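PDB 3LY0: dipeptidase AC. Metallo peptidase. MEROPS family M19, which probably hydrolyses dipeptides with the aid of two zinc ions, which here hold a phosphinate mimic of L-Ala-D-Ala. Local coordinates for residues G52-Y58 and S133-E139. Numbering follows the deposited sequence.
Sequences GGFFAIY and SGIMHME. With ZN (zinc ion), chain D; ZN (zinc ion), chain E; LY0 ((2R)-3-[(R)-[(1R)-1-aminoethyl](hydroxy)phosphoryl]-2-methylpropanoic acid), chain C.
Tyr58 and Glu139 meet where two neighbouring parallel strands run up to the dizinc site, and both side chains reach into it. The Glu139 chain runs fully extended, with CG anti to the backbone N (chi1 176°), and its carboxylate bridges the metals: OE1 and OE2 each bind one zinc ion at 2.1 Å. Tyr58 CB lies 3.6 Å from Glu139 OE1, and the phenol ring is turned 60° from the carboxylate plane. One ring face lies under the inhibitor's amino group, with LY0 N1 3.4 Å from Tyr58 CD2 and offset toward the rim, while Tyr58 OH is hydrogen-bonded to His65. A serine in place of Tyr58 would probably leave this side of the amino group without its aromatic wall and deprive His65 of its phenolic partner. Behind the site, six backbone hydrogen bonds join the strands in register, from Gly53 N to Ser133 O through to Glu139 N to Ile57 O at 2.8 Å. Phe54, Ala56, Ser133, Ile135 and His137 share one face of the sheet. There Ile135 CD1 sits over the centre of the Phe54 ring, 3.9 Å from its centroid, in a CH-pi contact. Ala56 CB abuts the edge of the His137 imidazole, 3.7 Å from CD2, and His137 ND1 is hydrogen-bonded to Ser161. On the other face Ile57 CD1 packs on Met136 CG at 3.8 Å, and Phe55, its CG beside the backbone N (chi1 -74°), swings its ring back alongside Gly134. Both strands belong to the TIM-barrel-like core of this M19 peptidase: helix 89-109 covers Phe55, Ile57 and Met136, while strands 9-11 and 159-163 extend the parallel sheet beyond strands 50-57 and 132-139 respectively.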
loop_
_atom_site.group_PDB
_atom_site.type_symbol
_atom_site.label_atom_id
_atom_site.label_comp_id
_atom_site.label_asym_id
_atom_site.label_seq_id
_atom_site.Cartn_x
_atom_site.Cartn_y
_atom_site.Cartn_z
ATOM N N GLY A 52 -9.785 -9.062 1.424
ATOM C CA GLY A 52 -9.947 -7.646 1.673
ATOM C C GLY A 52 -8.600 -6.957 1.653
ATOM O O GLY A 52 -7.562 -7.581 1.436
ATOM N N GLY A 53 -8.622 -5.652 1.895
ATOM C CA GLY A 53 -7.381 -4.904 1.928
ATOM C C GLY A 53 -7.557 -3.423 2.167
ATOM O O GLY A 53 -8.673 -2.922 2.356
ATOM N N PHE A 54 -6.421 -2.725 2.168
ATOM C CA PHE A 54 -6.416 -1.272 2.201
ATOM C C PHE A 54 -6.680 -0.755 0.787
ATOM O O PHE A 54 -5.952 -1.118 -0.155
ATOM C CB PHE A 54 -5.042 -0.741 2.629
ATOM C CG PHE A 54 -4.650 -1.040 4.057
ATOM C CD1 PHE A 54 -4.651 -0.028 5.015
ATOM C CD2 PHE A 54 -4.207 -2.303 4.430
ATOM C CE1 PHE A 54 -4.245 -0.284 6.326
ATOM C CE2 PHE A 54 -3.793 -2.562 5.725
ATOM C CZ PHE A 54 -3.815 -1.555 6.679
ATOM N N PHE A 55 -7.692 0.101 0.662
ATOM C CA PHE A 55 -8.038 0.757 -0.597
ATOM C C PHE A 55 -7.553 2.200 -0.555
ATOM O O PHE A 55 -8.075 3.017 0.198
ATOM C CB PHE A 55 -9.557 0.677 -0.827
ATOM C CG PHE A 55 -10.022 -0.694 -1.224
ATOM C CD1 PHE A 55 -10.303 -0.989 -2.553
ATOM C CD2 PHE A 55 -10.138 -1.696 -0.271
ATOM C CE1 PHE A 55 -10.699 -2.275 -2.930
ATOM C CE2 PHE A 55 -10.522 -2.983 -0.639
ATOM C CZ PHE A 55 -10.807 -3.265 -1.961
ATOM N N ALA A 56 -6.533 2.485 -1.354
ATOM C CA ALA A 56 -5.878 3.781 -1.320
ATOM C C ALA A 56 -6.638 4.856 -2.068
ATOM O O ALA A 56 -7.082 4.658 -3.205
ATOM C CB ALA A 56 -4.460 3.663 -1.876
ATOM N N ILE A 57 -6.757 5.999 -1.403
ATOM C CA ILE A 57 -7.143 7.255 -2.023
ATOM C C ILE A 57 -5.835 7.973 -2.323
ATOM O O ILE A 57 -5.115 8.365 -1.408
ATOM C CB ILE A 57 -7.992 8.089 -1.052
ATOM C CG1 ILE A 57 -9.327 7.385 -0.767
ATOM C CG2 ILE A 57 -8.191 9.513 -1.582
ATOM C CD1 ILE A 57 -10.056 7.933 0.425
ATOM N N TYR A 58 -5.523 8.122 -3.605
ATOM C CA TYR A 58 -4.265 8.709 -4.042
ATOM C C TYR A 58 -4.578 9.733 -5.117
ATOM O O TYR A 58 -5.302 9.431 -6.056
ATOM C CB TYR A 58 -3.326 7.610 -4.564
ATOM C CG TYR A 58 -2.493 7.988 -5.769
ATOM C CD1 TYR A 58 -1.345 8.765 -5.641
ATOM C CD2 TYR A 58 -2.850 7.551 -7.036
ATOM C CE1 TYR A 58 -0.591 9.110 -6.749
ATOM C CE2 TYR A 58 -2.099 7.875 -8.143
ATOM C CZ TYR A 58 -0.977 8.659 -8.001
ATOM O OH TYR A 58 -0.236 8.973 -9.124
ATOM N N SER A 133 -13.428 -7.237 2.812
ATOM C CA SER A 133 -13.252 -6.072 3.670
ATOM C C SER A 133 -12.436 -4.983 2.981
ATOM O O SER A 133 -11.573 -5.254 2.135
ATOM C CB SER A 133 -12.590 -6.470 4.990
ATOM O OG SER A 133 -11.352 -7.132 4.757
ATOM N N GLY A 134 -12.718 -3.741 3.355
ATOM C CA GLY A 134 -11.959 -2.614 2.843
ATOM C C GLY A 134 -11.603 -1.653 3.950
ATOM O O GLY A 134 -12.457 -1.298 4.757
ATOM N N ILE A 135 -10.346 -1.221 3.985
ATOM C CA ILE A 135 -9.927 -0.139 4.871
ATOM C C ILE A 135 -9.707 1.111 4.027
ATOM O O ILE A 135 -8.965 1.078 3.041
ATOM C CB ILE A 135 -8.624 -0.489 5.612
ATOM C CG1 ILE A 135 -8.811 -1.735 6.482
ATOM C CG2 ILE A 135 -8.138 0.702 6.454
ATOM C CD1 ILE A 135 -7.535 -2.219 7.138
ATOM N N MET A 136 -10.367 2.206 4.401
ATOM C CA MET A 136 -10.131 3.496 3.743
ATOM C C MET A 136 -8.751 4.048 4.115
ATOM O O MET A 136 -8.465 4.311 5.293
ATOM C CB MET A 136 -11.239 4.494 4.108
ATOM C CG MET A 136 -11.136 5.838 3.380
ATOM S SD MET A 136 -12.393 7.093 3.872
ATOM C CE MET A 136 -13.926 6.204 3.531
ATOM N N HIS A 137 -7.921 4.229 3.094
ATOM C CA HIS A 137 -6.525 4.609 3.246
ATOM C C HIS A 137 -6.251 5.833 2.396
ATOM O O HIS A 137 -6.767 5.939 1.285
ATOM C CB HIS A 137 -5.625 3.463 2.764
ATOM C CG HIS A 137 -4.171 3.820 2.694
ATOM N ND1 HIS A 137 -3.352 3.812 3.803
ATOM C CD2 HIS A 137 -3.395 4.200 1.651
ATOM C CE1 HIS A 137 -2.129 4.161 3.442
ATOM N NE2 HIS A 137 -2.127 4.403 2.143
ATOM N N MET A 138 -5.438 6.757 2.904
ATOM C CA MET A 138 -5.042 7.927 2.128
ATOM C C MET A 138 -3.543 7.839 1.843
ATOM O O MET A 138 -2.740 7.775 2.765
ATOM C CB MET A 138 -5.381 9.194 2.938
ATOM C CG MET A 138 -5.063 10.530 2.279
ATOM S SD MET A 138 -5.860 11.931 3.134
ATOM C CE MET A 138 -7.546 11.426 2.977
ATOM N N GLU A 139 -3.175 7.801 0.565
ATOM C CA GLU A 139 -1.779 7.683 0.157
ATOM C C GLU A 139 -1.308 9.064 -0.245
ATOM O O GLU A 139 -1.527 9.488 -1.379
ATOM C CB GLU A 139 -1.659 6.725 -1.028
ATOM C CG GLU A 139 -0.237 6.613 -1.582
ATOM C CD GLU A 139 -0.083 5.479 -2.587
ATOM O OE1 GLU A 139 -1.070 5.123 -3.259
ATOM O OE2 GLU A 139 1.021 4.937 -2.704
HETATM ZN ZN ZN D . -1.122 3.442 -4.577
HETATM ZN ZN ZN E . 2.420 3.669 -3.621
HETATM P P LY0 C . 1.592 3.625 -6.265
HETATM C C1 LY0 C . 0.749 5.408 -8.243
HETATM N N1 LY0 C . -0.746 4.940 -6.322
HETATM C C2 LY0 C . 0.250 4.400 -7.231
HETATM C C4 LY0 C . 2.646 2.591 -7.358
HETATM C C5 LY0 C . 4.127 2.809 -7.216
HETATM C C6 LY0 C . 4.582 2.827 -5.782
HETATM C C7 LY0 C . 4.974 1.962 -8.131
HETATM O O31 LY0 C . 0.900 2.806 -5.201
HETATM O O32 LY0 C . 2.423 4.750 -5.563
HETATM O O61 LY0 C . 5.823 3.292 -5.492
HETATM O O62 LY0 C . 3.838 2.459 -4.857
#